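Local atomic coordinates of GTP-binding protein (Thermus thermophilus, PDB entry 2DBY), a protein that binds GDP and probably hydrolyses ATP as a YchF/OLA1-type P-loop NTPase, and is thought to associate with the ribosome and its 50S subunit. Residues A[279-287]-A[296-304]; A[1-9]-A[70-78]. All blocks are in the same frame, centred on the assembly; numbering follows the deposited sequence.

Contact 1 (A[279-287]-A[296-304]); sequences YRALDLLTF and RAWTVRRGT
Leu-285 and Phe-287 pair with Val-300 and Trp-298 in an antiparallel beta hairpin, strand 284-290 against strand 295-301, entered from helix 270-281 through a Schellman motif at Asp-283. Each is a hydrogen-bonded pair; Leu-285 N meets Val-300 O at 3.0 Å, and Trp-298 N meets Phe-287 O at 2.7 Å. Apolar packing fills the face carrying these four side chains. Trp-298 CB sits over the Phe-287 ring, 3.5 Å from its centroid, while the indole is nearly parallel to the phenyl (14°) but slid aside, with little overlap. Phe-287 CG lies between its backbone N and carbonyl carbon (chi1 75°), which folds the ring over Trp-298 and brings its edge to Val-300 CG1. Leu-285 CD1 presses tightly on Val-300 CG2. On the Thr-286 and Thr-299 face, Tyr-279 OH is hydrogen-bonded to both hydroxyls, 2.7 Å from Thr-299 OG1 and 2.6 Å from Thr-286 OG1; Thr-299 OG1 also bonds Thr-69 of the neighbouring strand. At the exposed end, Arg-302 NH1 forms a salt bridge to Asp-283 OD2 (3.1 Å), approaching from above the carboxylate plane, and Leu-285 CD2 covers one face of the guanidinium.

Contact 2 (A[1-9]-A[70-78]); sequences MLAVGIVGL and HVEFVDIAG. With FMT (formic acid), chain E.
The parallel pairing of strand 3-7 with strand 66-75 belongs to the central sheet of the G domain, where Val-4 and Ile-6 exchange backbone bonds with Glu-72, Val-74 and Ile-76. Val-4 N donates to Glu-72 O (2.9 Å) and Val-74 N to Val-4 O (2.8 Å); Ile-6 N then reaches Val-74 O, and Ile-76 N reaches Ile-6 O. On one face Val-4 lies alongside Phe-73, with Val-4 CB 3.6 Å from Phe-73 CD2. With Ile-6 CG1 anti to the carbonyl carbon (chi1 -57°), that branch brings Ile-6 CD1 obliquely to Phe-73 CD2 at 3.8 Å; helix 14-25 also covers Ile-6. Across the sheet, Ala-3 CB touches Val-74 CG2, and Ile-76 CG1 packs 3.7 Å from Gly-5 CA, where any beta carbon would clash. At the start of segment 70-78, His-70 ND1 donates a nearly straight bond (173°) to O1 of a formic acid molecule, probably from the crystallisation liquor, which lies at the imidazole edge and is also held by Ala-29 N. A leucine here, lacking the ring N-H, would probably leave the molecule held less firmly, its O1 without this partner. At the other end Asp-75 forms a salt bridge with Lys-14, a GDP-binding residue, and Gly-8 begins the P-loop (Walker A), an arrangement typical of the P-loop NTPase fold.

In the fold
Contact 2 is the more buried of the two, deep in the G domain's sheet, whereas contact 1 is only partly buried, with one exposed end. Both reach the same mixed sheet, because strand 295-301 of the hairpin pairs in parallel with strand 66-75, away from the nucleotide end. Their centres lie about 18 Å apart, yet they touch: Tyr-279 CD1 packs on Val-71 CG2 at 3.6 Å, and Leu-284 meets Leu-2. Chemistry follows place. The hairpin 279-287/296-304 adds an aromatic pair, a hydroxyl cluster and a surface salt bridge to its backbone bonds, while 1-9/70-78 relies mainly on parallel strand bonds and apolar packing round Phe-73, with Asp-75 paired to Lys-14 near the GDP site.

Contact 1 (A[279-287]-A[296-304])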
loop_
_atom_site.group_PDB
_atom_site.type_symbol
_atom_site.label_atom_id
_atom_site.label_comp_id
_atom_site.label_asym_id
_atom_site.label_seq_id
_atom_site.Cartn_x
_atom_site.Cartn_y
_atom_site.Cartn_z
ATOM N N TYR A 279 -0.068 2.537 1.922
ATOM C CA TYR A 279 1.260 2.270 2.471
ATOM C C TYR A 279 1.122 1.202 3.552
ATOM O O TYR A 279 1.909 0.255 3.600
ATOM C CB TYR A 279 1.840 3.551 3.091
ATOM C CG TYR A 279 3.350 3.700 2.972
ATOM C CD1 TYR A 279 3.963 3.793 1.717
ATOM C CD2 TYR A 279 4.151 3.854 4.111
ATOM C CE1 TYR A 279 5.323 4.051 1.595
ATOM C CE2 TYR A 279 5.522 4.116 4.001
ATOM C CZ TYR A 279 6.094 4.217 2.741
ATOM O OH TYR A 279 7.420 4.523 2.608
ATOM N N ARG A 280 0.113 1.350 4.414
ATOM C CA ARG A 280 -0.117 0.380 5.481
ATOM C C ARG A 280 -0.535 -0.975 4.931
ATOM O O ARG A 280 -0.073 -2.012 5.401
ATOM C CB ARG A 280 -1.203 0.868 6.459
ATOM C CG ARG A 280 -0.779 2.072 7.322
ATOM C CD ARG A 280 -1.802 2.342 8.422
ATOM N NE ARG A 280 -3.078 2.834 7.899
ATOM C CZ ARG A 280 -3.326 4.112 7.605
ATOM N NH1 ARG A 280 -2.395 5.043 7.781
ATOM N NH2 ARG A 280 -4.509 4.461 7.149
ATOM N N ALA A 281 -1.408 -0.967 3.930
ATOM C CA ALA A 281 -1.891 -2.219 3.346
ATOM C C ALA A 281 -0.746 -3.005 2.736
ATOM O O ALA A 281 -0.710 -4.247 2.822
ATOM C CB ALA A 281 -2.957 -1.928 2.272
ATOM N N LEU A 282 0.188 -2.300 2.110
ATOM C CA LEU A 282 1.332 -2.940 1.470
ATOM C C LEU A 282 2.436 -3.277 2.490
ATOM O O LEU A 282 3.487 -3.810 2.120
ATOM C CB LEU A 282 1.896 -2.042 0.354
ATOM C CG LEU A 282 0.951 -1.804 -0.836
ATOM C CD1 LEU A 282 1.517 -0.746 -1.800
ATOM C CD2 LEU A 282 0.722 -3.111 -1.554
ATOM N N ASP A 283 2.175 -2.967 3.760
ATOM C CA ASP A 283 3.110 -3.210 4.877
ATOM C C ASP A 283 4.464 -2.558 4.630
ATOM O O ASP A 283 5.510 -3.186 4.780
ATOM C CB ASP A 283 3.315 -4.709 5.077
ATOM C CG ASP A 283 3.883 -5.046 6.448
ATOM O OD1 ASP A 283 4.385 -6.178 6.608
ATOM O OD2 ASP A 283 3.820 -4.194 7.368
ATOM N N LEU A 284 4.441 -1.277 4.285
ATOM C CA LEU A 284 5.673 -0.577 3.961
ATOM C C LEU A 284 6.143 0.370 5.046
ATOM O O LEU A 284 5.379 0.748 5.937
ATOM C CB LEU A 284 5.464 0.220 2.678
ATOM C CG LEU A 284 4.940 -0.598 1.501
ATOM C CD1 LEU A 284 4.628 0.348 0.345
ATOM C CD2 LEU A 284 5.983 -1.648 1.103
ATOM N N LEU A 285 7.418 0.739 4.964
ATOM C CA LEU A 285 7.988 1.709 5.901
ATOM C C LEU A 285 8.927 2.618 5.128
ATOM O O LEU A 285 9.415 2.270 4.044
ATOM C CB LEU A 285 8.699 1.015 7.078
ATOM C CG LEU A 285 9.799 -0.025 6.888
ATOM C CD1 LEU A 285 11.132 0.673 6.637
ATOM C CD2 LEU A 285 9.885 -0.900 8.157
ATOM N N THR A 286 9.144 3.812 5.673
ATOM C CA THR A 286 9.998 4.808 5.067
ATOM C C THR A 286 11.330 4.928 5.801
ATOM O O THR A 286 11.339 4.928 7.031
ATOM C CB THR A 286 9.350 6.219 5.166
ATOM O OG1 THR A 286 8.068 6.210 4.518
ATOM C CG2 THR A 286 10.254 7.281 4.542
ATOM N N PHE A 287 12.442 4.989 5.062
ATOM C CA PHE A 287 13.731 5.284 5.707
ATOM C C PHE A 287 14.278 6.466 4.906
ATOM O O PHE A 287 13.831 6.715 3.767
ATOM C CB PHE A 287 14.700 4.075 5.742
ATOM C CG PHE A 287 15.358 3.738 4.432
ATOM C CD1 PHE A 287 16.456 4.469 3.972
ATOM C CD2 PHE A 287 14.913 2.651 3.679
ATOM C CE1 PHE A 287 17.104 4.121 2.782
ATOM C CE2 PHE A 287 15.554 2.301 2.495
ATOM C CZ PHE A 287 16.648 3.033 2.043
ATOM N N ARG A 296 16.119 12.539 1.293
ATOM C CA ARG A 296 15.196 11.736 0.494
ATOM C C ARG A 296 14.585 10.615 1.289
ATOM O O ARG A 296 15.220 10.021 2.168
ATOM C CB ARG A 296 15.921 11.158 -0.733
ATOM C CG ARG A 296 15.067 10.202 -1.575
ATOM C CD ARG A 296 15.752 9.920 -2.906
ATOM N NE ARG A 296 15.002 8.949 -3.692
ATOM C CZ ARG A 296 15.276 8.631 -4.953
ATOM N NH1 ARG A 296 16.290 9.213 -5.583
ATOM N NH2 ARG A 296 14.533 7.725 -5.579
ATOM N N ALA A 297 13.327 10.317 0.959
ATOM C CA ALA A 297 12.566 9.268 1.614
ATOM C C ALA A 297 12.604 8.071 0.680
ATOM O O ALA A 297 12.425 8.239 -0.529
ATOM C CB ALA A 297 11.123 9.713 1.804
ATOM N N TRP A 298 12.856 6.900 1.251
ATOM C CA TRP A 298 12.918 5.638 0.517
ATOM C C TRP A 298 11.915 4.683 1.130
ATOM O O TRP A 298 11.614 4.761 2.317
ATOM C CB TRP A 298 14.321 5.029 0.612
ATOM C CG TRP A 298 15.397 5.938 0.152
ATOM C CD1 TRP A 298 16.052 6.890 0.896
ATOM C CD2 TRP A 298 15.986 5.969 -1.146
ATOM N NE1 TRP A 298 17.019 7.503 0.132
ATOM C CE2 TRP A 298 17.001 6.956 -1.124
ATOM C CE3 TRP A 298 15.762 5.255 -2.331
ATOM C CZ2 TRP A 298 17.792 7.244 -2.249
ATOM C CZ3 TRP A 298 16.559 5.548 -3.456
ATOM C CH2 TRP A 298 17.555 6.532 -3.396
ATOM N N THR A 299 11.413 3.756 0.319
ATOM C CA THR A 299 10.400 2.800 0.777
ATOM C C THR A 299 10.837 1.343 0.614
ATOM O O THR A 299 11.359 0.965 -0.429
ATOM C CB THR A 299 9.101 2.970 -0.052
ATOM O OG1 THR A 299 8.590 4.289 0.143
ATOM C CG2 THR A 299 8.037 1.947 0.360
ATOM N N VAL A 300 10.653 0.564 1.671
ATOM C CA VAL A 300 10.935 -0.867 1.665
ATOM C C VAL A 300 9.845 -1.573 2.450
ATOM O O VAL A 300 9.158 -0.968 3.278
ATOM C CB VAL A 300 12.295 -1.230 2.321
ATOM C CG1 VAL A 300 13.426 -0.669 1.491
ATOM C CG2 VAL A 300 12.350 -0.747 3.733
ATOM N N ARG A 301 9.681 -2.866 2.197
ATOM C CA ARG A 301 8.688 -3.648 2.920
ATOM C C ARG A 301 9.159 -3.886 4.354
ATOM O O ARG A 301 10.356 -4.033 4.617
ATOM C CB ARG A 301 8.489 -4.989 2.195
ATOM C CG ARG A 301 8.030 -4.831 0.759
ATOM C CD ARG A 301 8.187 -6.125 -0.029
ATOM N NE ARG A 301 7.471 -6.063 -1.298
ATOM C CZ ARG A 301 7.427 -7.053 -2.186
ATOM N NH1 ARG A 301 8.068 -8.191 -1.948
ATOM N NH2 ARG A 301 6.728 -6.912 -3.306
ATOM N N ARG A 302 8.231 -3.897 5.293
ATOM C CA ARG A 302 8.587 -4.157 6.674
ATOM C C ARG A 302 9.259 -5.531 6.708
ATOM O O ARG A 302 8.750 -6.494 6.125
ATOM C CB ARG A 302 7.330 -4.145 7.551
ATOM C CG ARG A 302 7.570 -4.545 9.010
ATOM C CD ARG A 302 6.411 -4.114 9.914
ATOM N NE ARG A 302 6.505 -2.701 10.303
ATOM C CZ ARG A 302 6.176 -1.666 9.529
ATOM N NH1 ARG A 302 5.711 -1.865 8.301
ATOM N NH2 ARG A 302 6.326 -0.423 9.982
ATOM N N GLY A 303 10.414 -5.609 7.367
ATOM C CA GLY A 303 11.138 -6.866 7.449
ATOM C C GLY A 303 12.438 -6.815 6.670
ATOM O O GLY A 303 13.331 -7.641 6.875
ATOM N N THR A 304 12.538 -5.836 5.777
ATOM C CA THR A 304 13.718 -5.623 4.944
ATOM C C THR A 304 14.938 -5.274 5.807
ATOM O O THR A 304 14.866 -4.403 6.679
ATOM C CB THR A 304 13.466 -4.470 3.933
ATOM O OG1 THR A 304 12.365 -4.815 3.077
ATOM C CG2 THR A 304 14.712 -4.210 3.072
HETATM O O HOH W 1 6.285 -6.970 4.808
#

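Contact 2 (A[1-9]-A[70-78])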
loop_
_atom_site.group_PDB
_atom_site.type_symbol
_atom_site.label_atom_id
_atom_site.label_comp_id
_atom_site.label_asym_id
_atom_site.label_seq_id
_atom_site.Cartn_x
_atom_site.Cartn_y
_atom_site.Cartn_z
HETATM N N MSE A 1 3.356 -6.609 -8.540
HETATM C CA MSE A 1 3.557 -5.132 -8.435
HETATM C C MSE A 1 3.309 -4.668 -7.000
HETATM O O MSE A 1 2.289 -5.030 -6.383
HETATM C CB MSE A 1 2.578 -4.386 -9.356
HETATM C CG MSE A 1 3.167 -3.798 -10.639
HETATM SE SE MSE A 1 1.869 -2.596 -11.476
HETATM C CE MSE A 1 0.485 -3.921 -11.810
ATOM N N LEU A 2 4.237 -3.868 -6.474
ATOM C CA LEU A 2 4.098 -3.316 -5.126
ATOM C C LEU A 2 3.140 -2.138 -5.334
ATOM O O LEU A 2 3.546 -0.969 -5.324
ATOM C CB LEU A 2 5.445 -2.791 -4.625
ATOM C CG LEU A 2 5.401 -2.448 -3.142
ATOM C CD1 LEU A 2 5.021 -3.698 -2.342
ATOM C CD2 LEU A 2 6.738 -1.904 -2.713
ATOM N N ALA A 3 1.862 -2.447 -5.529
ATOM C CA ALA A 3 0.895 -1.416 -5.816
ATOM C C ALA A 3 -0.487 -1.790 -5.297
ATOM O O ALA A 3 -0.759 -2.956 -4.988
ATOM C CB ALA A 3 0.817 -1.187 -7.337
ATOM N N VAL A 4 -1.355 -0.788 -5.244
ATOM C CA VAL A 4 -2.731 -0.968 -4.779
ATOM C C VAL A 4 -3.622 -0.909 -6.025
ATOM O O VAL A 4 -3.564 0.057 -6.795
ATOM C CB VAL A 4 -3.159 0.160 -3.832
ATOM C CG1 VAL A 4 -4.636 -0.026 -3.409
ATOM C CG2 VAL A 4 -2.226 0.192 -2.610
ATOM N N GLY A 5 -4.431 -1.941 -6.220
ATOM C CA GLY A 5 -5.322 -1.970 -7.373
ATOM C C GLY A 5 -6.674 -1.385 -6.974
ATOM O O GLY A 5 -7.291 -1.870 -6.024
ATOM N N ILE A 6 -7.117 -0.338 -7.674
ATOM C CA ILE A 6 -8.396 0.303 -7.385
ATOM C C ILE A 6 -9.484 -0.316 -8.241
ATOM O O ILE A 6 -9.389 -0.320 -9.482
ATOM C CB ILE A 6 -8.346 1.834 -7.657
ATOM C CG1 ILE A 6 -7.221 2.451 -6.807
ATOM C CG2 ILE A 6 -9.728 2.475 -7.309
ATOM C CD1 ILE A 6 -7.191 3.960 -6.816
ATOM N N VAL A 7 -10.524 -0.845 -7.587
ATOM C CA VAL A 7 -11.609 -1.474 -8.324
ATOM C C VAL A 7 -12.925 -0.799 -8.031
ATOM O O VAL A 7 -13.066 -0.106 -7.022
ATOM C CB VAL A 7 -11.736 -2.988 -7.993
ATOM C CG1 VAL A 7 -10.396 -3.667 -8.170
ATOM C CG2 VAL A 7 -12.235 -3.186 -6.611
ATOM N N GLY A 8 -13.886 -0.968 -8.932
ATOM C CA GLY A 8 -15.181 -0.362 -8.684
ATOM C C GLY A 8 -16.200 -0.831 -9.701
ATOM O O GLY A 8 -15.853 -1.038 -10.865
ATOM N N LEU A 9 -17.440 -1.026 -9.273
ATOM C CA LEU A 9 -18.460 -1.421 -10.232
ATOM C C LEU A 9 -18.871 -0.093 -10.885
ATOM O O LEU A 9 -18.350 0.964 -10.534
ATOM C CB LEU A 9 -19.624 -2.107 -9.512
ATOM C CG LEU A 9 -19.248 -3.417 -8.792
ATOM C CD1 LEU A 9 -20.509 -4.162 -8.370
ATOM C CD2 LEU A 9 -18.387 -4.282 -9.694
ATOM N N HIS A 70 6.591 7.599 -2.640
ATOM C CA HIS A 70 5.244 7.587 -3.189
ATOM C C HIS A 70 4.604 6.208 -3.040
ATOM O O HIS A 70 5.260 5.252 -2.606
ATOM C CB HIS A 70 5.327 7.938 -4.681
ATOM C CG HIS A 70 6.267 7.059 -5.456
ATOM N ND1 HIS A 70 7.284 7.558 -6.240
ATOM C CD2 HIS A 70 6.340 5.711 -5.564
ATOM C CE1 HIS A 70 7.947 6.556 -6.795
ATOM N NE2 HIS A 70 7.394 5.423 -6.400
ATOM N N VAL A 71 3.319 6.128 -3.399
ATOM C CA VAL A 71 2.560 4.878 -3.360
ATOM C C VAL A 71 1.927 4.714 -4.743
ATOM O O VAL A 71 1.286 5.640 -5.248
ATOM C CB VAL A 71 1.435 4.922 -2.309
ATOM C CG1 VAL A 71 0.644 3.588 -2.338
ATOM C CG2 VAL A 71 2.019 5.154 -0.937
ATOM N N GLU A 72 2.104 3.537 -5.335
ATOM C CA GLU A 72 1.586 3.256 -6.679
ATOM C C GLU A 72 0.169 2.668 -6.657
ATOM O O GLU A 72 -0.124 1.789 -5.858
ATOM C CB GLU A 72 2.543 2.283 -7.369
ATOM C CG GLU A 72 2.201 1.931 -8.813
ATOM C CD GLU A 72 3.321 1.144 -9.470
ATOM O OE1 GLU A 72 4.374 1.733 -9.758
ATOM O OE2 GLU A 72 3.154 -0.063 -9.688
ATOM N N PHE A 73 -0.685 3.166 -7.557
ATOM C CA PHE A 73 -2.072 2.733 -7.662
ATOM C C PHE A 73 -2.344 2.321 -9.099
ATOM O O PHE A 73 -1.855 2.976 -10.028
ATOM C CB PHE A 73 -3.019 3.882 -7.292
ATOM C CG PHE A 73 -3.062 4.175 -5.820
ATOM C CD1 PHE A 73 -2.224 5.142 -5.259
ATOM C CD2 PHE A 73 -3.911 3.452 -4.986
ATOM C CE1 PHE A 73 -2.232 5.379 -3.879
ATOM C CE2 PHE A 73 -3.931 3.679 -3.608
ATOM C CZ PHE A 73 -3.091 4.640 -3.050
ATOM N N VAL A 74 -3.128 1.260 -9.273
ATOM C CA VAL A 74 -3.464 0.781 -10.604
ATOM C C VAL A 74 -4.975 0.825 -10.804
ATOM O O VAL A 74 -5.728 0.390 -9.919
ATOM C CB VAL A 74 -3.005 -0.672 -10.764
ATOM C CG1 VAL A 74 -3.346 -1.182 -12.173
ATOM C CG2 VAL A 74 -1.526 -0.776 -10.473
ATOM N N ASP A 75 -5.433 1.355 -11.939
ATOM C CA ASP A 75 -6.860 1.380 -12.213
ATOM C C ASP A 75 -7.107 -0.007 -12.773
ATOM O O ASP A 75 -6.730 -0.277 -13.923
ATOM C CB ASP A 75 -7.216 2.413 -13.294
ATOM C CG ASP A 75 -8.718 2.466 -13.589
ATOM O OD1 ASP A 75 -9.476 1.627 -13.053
ATOM O OD2 ASP A 75 -9.145 3.356 -14.364
ATOM N N ILE A 76 -7.752 -0.864 -11.975
ATOM C CA ILE A 76 -7.993 -2.239 -12.394
ATOM C C ILE A 76 -9.093 -2.246 -13.403
ATOM O O ILE A 76 -10.229 -1.841 -13.134
ATOM C CB ILE A 76 -8.378 -3.145 -11.234
ATOM C CG1 ILE A 76 -7.197 -3.287 -10.255
ATOM C CG2 ILE A 76 -8.812 -4.522 -11.788
ATOM C CD1 ILE A 76 -6.014 -4.070 -10.781
ATOM N N ALA A 77 -8.728 -2.751 -14.562
ATOM C CA ALA A 77 -9.608 -2.801 -15.694
ATOM C C ALA A 77 -10.240 -4.162 -15.909
ATOM O O ALA A 77 -9.570 -5.194 -15.765
ATOM C CB ALA A 77 -8.826 -2.413 -16.896
ATOM N N GLY A 78 -11.536 -4.143 -16.232
ATOM C CA GLY A 78 -12.244 -5.372 -16.527
ATOM C C GLY A 78 -13.649 -5.566 -16.013
ATOM O O GLY A 78 -14.026 -5.101 -14.924
HETATM C C FMT E . 7.434 10.989 -5.646
HETATM O O1 FMT E . 7.972 10.243 -6.428
HETATM O O2 FMT E . 7.488 12.305 -5.839
HETATM O O HOH W 2 3.718 1.505 -4.113
HETATM O O HOH W 3 -12.878 -2.362 -11.212
#